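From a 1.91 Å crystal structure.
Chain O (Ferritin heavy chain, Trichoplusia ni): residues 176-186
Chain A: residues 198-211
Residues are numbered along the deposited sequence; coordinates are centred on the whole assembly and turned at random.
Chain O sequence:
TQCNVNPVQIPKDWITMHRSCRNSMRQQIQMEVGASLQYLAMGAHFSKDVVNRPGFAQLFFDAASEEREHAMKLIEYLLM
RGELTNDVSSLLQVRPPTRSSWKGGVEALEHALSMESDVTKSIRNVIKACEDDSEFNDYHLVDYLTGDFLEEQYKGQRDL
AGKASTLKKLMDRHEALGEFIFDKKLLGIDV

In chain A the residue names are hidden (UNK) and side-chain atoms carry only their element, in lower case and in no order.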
# COMPACT_ATOMS: atom_id res chain seq x y z
N ALA O 176 24.86 -40.42 29.48
CA ALA O 176 23.51 -40.37 28.92
C ALA O 176 22.93 -38.98 28.78
O ALA O 176 22.43 -38.61 27.71
CB ALA O 176 22.57 -41.25 29.76
N LEU O 177 22.97 -38.20 29.86
CA LEU O 177 22.39 -36.86 29.79
C LEU O 177 23.24 -35.94 28.93
O LEU O 177 22.71 -35.11 28.19
CB LEU O 177 22.23 -36.28 31.20
CG LEU O 177 21.57 -34.90 31.28
CD1 LEU O 177 20.22 -34.90 30.53
CD2 LEU O 177 21.37 -34.55 32.75
N GLY O 178 24.56 -36.10 29.01
CA GLY O 178 25.44 -35.27 28.21
C GLY O 178 25.20 -35.48 26.72
O GLY O 178 25.06 -34.52 25.96
N GLU O 179 25.13 -36.74 26.30
CA GLU O 179 24.90 -37.01 24.88
C GLU O 179 23.49 -36.60 24.46
O GLU O 179 23.28 -36.11 23.34
CB GLU O 179 25.12 -38.50 24.57
CG GLU O 179 25.29 -38.77 23.07
CD GLU O 179 25.54 -40.24 22.77
OE1 GLU O 179 24.56 -40.98 22.56
OE2 GLU O 179 26.72 -40.66 22.75
N PHE O 180 22.52 -36.78 25.34
CA PHE O 180 21.14 -36.40 25.02
C PHE O 180 21.06 -34.90 24.72
O PHE O 180 20.48 -34.48 23.71
CB PHE O 180 20.20 -36.73 26.18
CG PHE O 180 18.78 -36.29 25.94
CD1 PHE O 180 17.88 -37.12 25.26
CD2 PHE O 180 18.34 -35.04 26.39
CE1 PHE O 180 16.56 -36.70 25.02
CE2 PHE O 180 17.01 -34.61 26.15
CZ PHE O 180 16.13 -35.45 25.47
N ILE O 181 21.63 -34.08 25.60
CA ILE O 181 21.59 -32.63 25.41
C ILE O 181 22.38 -32.21 24.16
O ILE O 181 21.92 -31.39 23.37
CB ILE O 181 22.17 -31.91 26.66
CG1 ILE O 181 21.21 -32.10 27.84
CG2 ILE O 181 22.38 -30.40 26.37
CD1 ILE O 181 21.80 -31.64 29.18
N PHE O 182 23.57 -32.78 24.01
CA PHE O 182 24.43 -32.46 22.86
C PHE O 182 23.70 -32.80 21.55
O PHE O 182 23.74 -32.03 20.58
CB PHE O 182 25.73 -33.26 22.97
CG PHE O 182 26.77 -32.87 21.95
CD1 PHE O 182 27.72 -31.89 22.24
CD2 PHE O 182 26.81 -33.50 20.70
CE1 PHE O 182 28.71 -31.54 21.30
CE2 PHE O 182 27.79 -33.15 19.75
CZ PHE O 182 28.74 -32.17 20.06
N ASP O 183 23.03 -33.94 21.54
CA ASP O 183 22.28 -34.41 20.37
C ASP O 183 21.18 -33.42 20.00
O ASP O 183 20.98 -33.11 18.83
CB ASP O 183 21.65 -35.79 20.67
CG ASP O 183 20.83 -36.33 19.49
OD1 ASP O 183 21.44 -36.68 18.46
OD2 ASP O 183 19.59 -36.40 19.60
N LYS O 184 20.44 -32.92 21.00
CA LYS O 184 19.38 -31.97 20.68
C LYS O 184 19.96 -30.64 20.21
O LYS O 184 19.37 -29.96 19.36
CB LYS O 184 18.44 -31.78 21.89
CG LYS O 184 17.80 -33.11 22.34
CD LYS O 184 17.21 -33.87 21.16
CE LYS O 184 16.83 -35.31 21.52
NZ LYS O 184 18.03 -36.13 21.89
N LYS O 185 21.12 -30.26 20.74
CA LYS O 185 21.77 -29.02 20.29
C LYS O 185 22.13 -29.16 18.80
O LYS O 185 22.11 -28.17 18.06
CB LYS O 185 23.06 -28.75 21.07
CG LYS O 185 22.87 -28.42 22.54
CD LYS O 185 22.44 -27.00 22.72
CE LYS O 185 22.48 -26.59 24.19
NZ LYS O 185 22.20 -25.12 24.29
N LEU O 186 22.46 -30.37 18.34
CA LEU O 186 22.77 -30.55 16.92
C LEU O 186 21.54 -30.23 16.08
O LEU O 186 21.65 -29.86 14.92
CB LEU O 186 23.23 -31.99 16.62
CG LEU O 186 24.60 -32.39 17.19
CD1 LEU O 186 24.83 -33.89 16.96
CD2 LEU O 186 25.70 -31.56 16.53
N UNK A 198 31.68 -31.15 34.97
CA UNK A 198 31.85 -31.13 33.52
C UNK A 198 30.56 -30.77 32.79
O UNK A 198 30.58 -30.00 31.82
c UNK A 198 32.42 -32.47 33.02
o UNK A 198 31.45 -33.49 33.11
N UNK A 199 29.43 -31.30 33.24
CA UNK A 199 28.17 -30.97 32.57
C UNK A 199 27.83 -29.50 32.84
O UNK A 199 27.30 -28.81 31.97
c UNK A 199 25.74 -31.96 30.94
c UNK A 199 24.63 -32.56 33.12
c UNK A 199 27.04 -31.86 33.09
c UNK A 199 25.66 -31.65 32.44
N UNK A 200 28.12 -29.03 34.05
CA UNK A 200 27.82 -27.64 34.39
C UNK A 200 28.64 -26.65 33.55
O UNK A 200 28.11 -25.62 33.13
c UNK A 200 28.05 -27.39 35.90
N UNK A 201 29.92 -26.96 33.31
CA UNK A 201 30.74 -26.05 32.50
C UNK A 201 30.19 -25.98 31.08
O UNK A 201 30.19 -24.92 30.46
c UNK A 201 34.34 -26.87 33.77
c UNK A 201 32.98 -24.82 34.15
c UNK A 201 32.21 -26.50 32.47
c UNK A 201 32.93 -26.30 33.82
N UNK A 202 29.72 -27.11 30.57
CA UNK A 202 29.15 -27.14 29.23
C UNK A 202 27.87 -26.29 29.20
O UNK A 202 27.68 -25.44 28.32
o UNK A 202 25.77 -29.30 24.10
c UNK A 202 26.50 -29.10 25.25
c UNK A 202 28.48 -28.30 26.36
c UNK A 202 26.01 -29.55 26.46
c UNK A 202 27.73 -28.47 25.18
c UNK A 202 28.01 -28.75 27.59
c UNK A 202 28.83 -28.59 28.85
c UNK A 202 26.76 -29.37 27.62
N UNK A 203 26.99 -26.51 30.17
CA UNK A 203 25.74 -25.75 30.24
C UNK A 203 26.02 -24.25 30.45
O UNK A 203 25.37 -23.39 29.84
c UNK A 203 23.69 -25.32 31.69
c UNK A 203 24.29 -27.67 31.00
c UNK A 203 24.85 -26.29 31.40
N UNK A 204 26.99 -23.95 31.29
CA UNK A 204 27.34 -22.55 31.55
C UNK A 204 27.88 -21.89 30.28
O UNK A 204 27.54 -20.74 29.98
c UNK A 204 27.84 -19.09 34.39
c UNK A 204 28.37 -22.46 32.68
c UNK A 204 28.96 -18.38 33.95
c UNK A 204 28.60 -21.05 33.15
c UNK A 204 29.89 -18.99 33.12
c UNK A 204 27.67 -20.42 33.99
c UNK A 204 29.71 -20.33 32.72
N UNK A 205 28.73 -22.60 29.54
CA UNK A 205 29.26 -22.03 28.30
C UNK A 205 28.13 -21.75 27.30
O UNK A 205 28.15 -20.74 26.60
c UNK A 205 30.87 -22.35 26.36
o UNK A 205 30.38 -22.68 25.25
c UNK A 205 30.29 -22.95 27.65
o UNK A 205 31.79 -21.52 26.46
N UNK A 206 27.15 -22.65 27.23
CA UNK A 206 26.01 -22.45 26.32
C UNK A 206 25.23 -21.22 26.76
O UNK A 206 24.74 -20.44 25.94
c UNK A 206 25.10 -23.69 26.33
o UNK A 206 24.96 -24.39 23.50
o UNK A 206 27.05 -25.03 23.67
c UNK A 206 25.94 -24.77 24.18
c UNK A 206 25.75 -24.93 25.68
N UNK A 207 25.11 -21.04 28.07
CA UNK A 207 24.41 -19.88 28.64
C UNK A 207 25.16 -18.59 28.24
O UNK A 207 24.53 -17.59 27.87
c UNK A 207 23.94 -18.74 30.87
c UNK A 207 24.85 -18.00 31.62
c UNK A 207 24.37 -20.00 30.16
o UNK A 207 22.70 -15.31 32.91
c UNK A 207 24.45 -16.84 32.31
c UNK A 207 22.20 -17.15 31.49
c UNK A 207 23.12 -16.43 32.23
c UNK A 207 22.61 -18.30 30.81
N UNK A 208 26.49 -18.60 28.31
CA UNK A 208 27.25 -17.41 27.91
C UNK A 208 27.03 -17.10 26.43
O UNK A 208 26.95 -15.93 26.05
c UNK A 208 30.74 -17.69 29.68
c UNK A 208 28.75 -17.59 28.18
c UNK A 208 28.74 -16.32 30.36
c UNK A 208 29.21 -17.60 29.64
N UNK A 209 26.93 -18.13 25.60
CA UNK A 209 26.72 -17.89 24.18
C UNK A 209 25.42 -17.13 23.93
O UNK A 209 25.32 -16.34 22.99
c UNK A 209 26.67 -19.20 23.40
n UNK A 209 28.50 -22.27 23.18
c UNK A 209 28.02 -19.89 23.32
c UNK A 209 27.94 -21.22 22.59
o UNK A 209 27.38 -21.29 21.50
N UNK A 210 24.42 -17.36 24.77
CA UNK A 210 23.13 -16.70 24.63
C UNK A 210 23.04 -15.34 25.29
O UNK A 210 22.20 -14.53 24.92
c UNK A 210 20.52 -19.52 25.20
c UNK A 210 22.01 -17.55 25.24
c UNK A 210 21.76 -18.88 24.58
c UNK A 210 20.21 -20.86 24.56
n UNK A 210 21.28 -21.85 24.85
N UNK A 211 23.87 -15.09 26.29
CA UNK A 211 23.75 -13.85 27.02
C UNK A 211 24.86 -12.82 26.91
O UNK A 211 24.64 -11.65 27.23
c UNK A 211 22.25 -14.98 28.69
o UNK A 211 24.64 -14.87 29.02
c UNK A 211 23.52 -14.14 28.51

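Position 198 carries one carbon and then one oxygen, and nothing of chain O comes near: Ser A198. Position 199 has four carbons, forked at the second, with CA to CB directed toward chain O. Its two terminal carbons reach different partners, one lying 3.8 Å from Leu O177 CD2, the other 4.3 Å from Gly O178 CA and also 4.3 Å from Ile O181 CD1. The fork at the second carbon makes it Leu A199, with chi1 t and chi2 p. The CA atoms of Gly O178 and Leu A199 are 6.7 Å apart, the tightest point of the backbone register, and the glycine offers bare backbone there.

Position 200 is a single carbon out of reach of chain O, Ala A200. At position 201 four carbons fork at the second, also out of reach: Leu A201. Position 202 shows one carbon and then a six-carbon ring bearing one oxygen, and its CA-to-CB bond points toward chain O. A ring carbon lies 3.7 Å from Ile O181 CG2, which sits at the ring edge, and the oxygen lies 3.4 Å from Lys O185 CG and 3.6 Å from Phe O182 CA. That is Tyr A202, which gives 83 Å² to the contact, more than any other residue of either stretch. The phenol oxygen rests among carbons; it makes no hydrogen bond to this stretch of chain O.

Position 203, one carbon carrying two more, points sideways and comes no nearer than 5.0 Å: Val A203. Position 204 is one carbon and a plain six-carbon ring, out of reach: Phe A204. Position 205 has two carbons, the second carrying two oxygens, again out of reach: Asp A205.

Position 206 has three carbons, the third carrying two oxygens, and its CA-to-CB bond points toward chain O. One oxygen lies 3.0 Å from Lys O185 NZ, so Glu A206 takes a hydrogen bond through OE1 within a salt bridge. Position 207, one carbon and then a six-carbon ring bearing one oxygen, starts sideways and its end leads away: Tyr A207. Position 208, four carbons forked at the second, does not reach chain O: Leu A208. Position 209 has three carbons, the third bearing oxygen and nitrogen; this is Gln A209, whose NE2 donates to Asp A205 OD1 at 2.8 Å within its own helix. Position 210 is four carbons in a row ending in a nitrogen that lies 3.4 Å from Lys O185 NZ: Lys A210, two like charges without a hydrogen bond. Position 211, one carbon carrying an oxygen and a carbon, is Thr A211, out of reach.

The contact works as a graded strip between two helices running nearly the same way, 17° apart. Leu A199, Tyr A202 and Glu A206 recur at steps of three and four, as do Gly O178, Ile O181 and Lys O185 opposite. Leucine packs where the backbones are nearest, the tyrosine ring fills the wider middle, and the salt bridge spans the far end.

Chain A 198-211: SLALYVFDEYLQKT
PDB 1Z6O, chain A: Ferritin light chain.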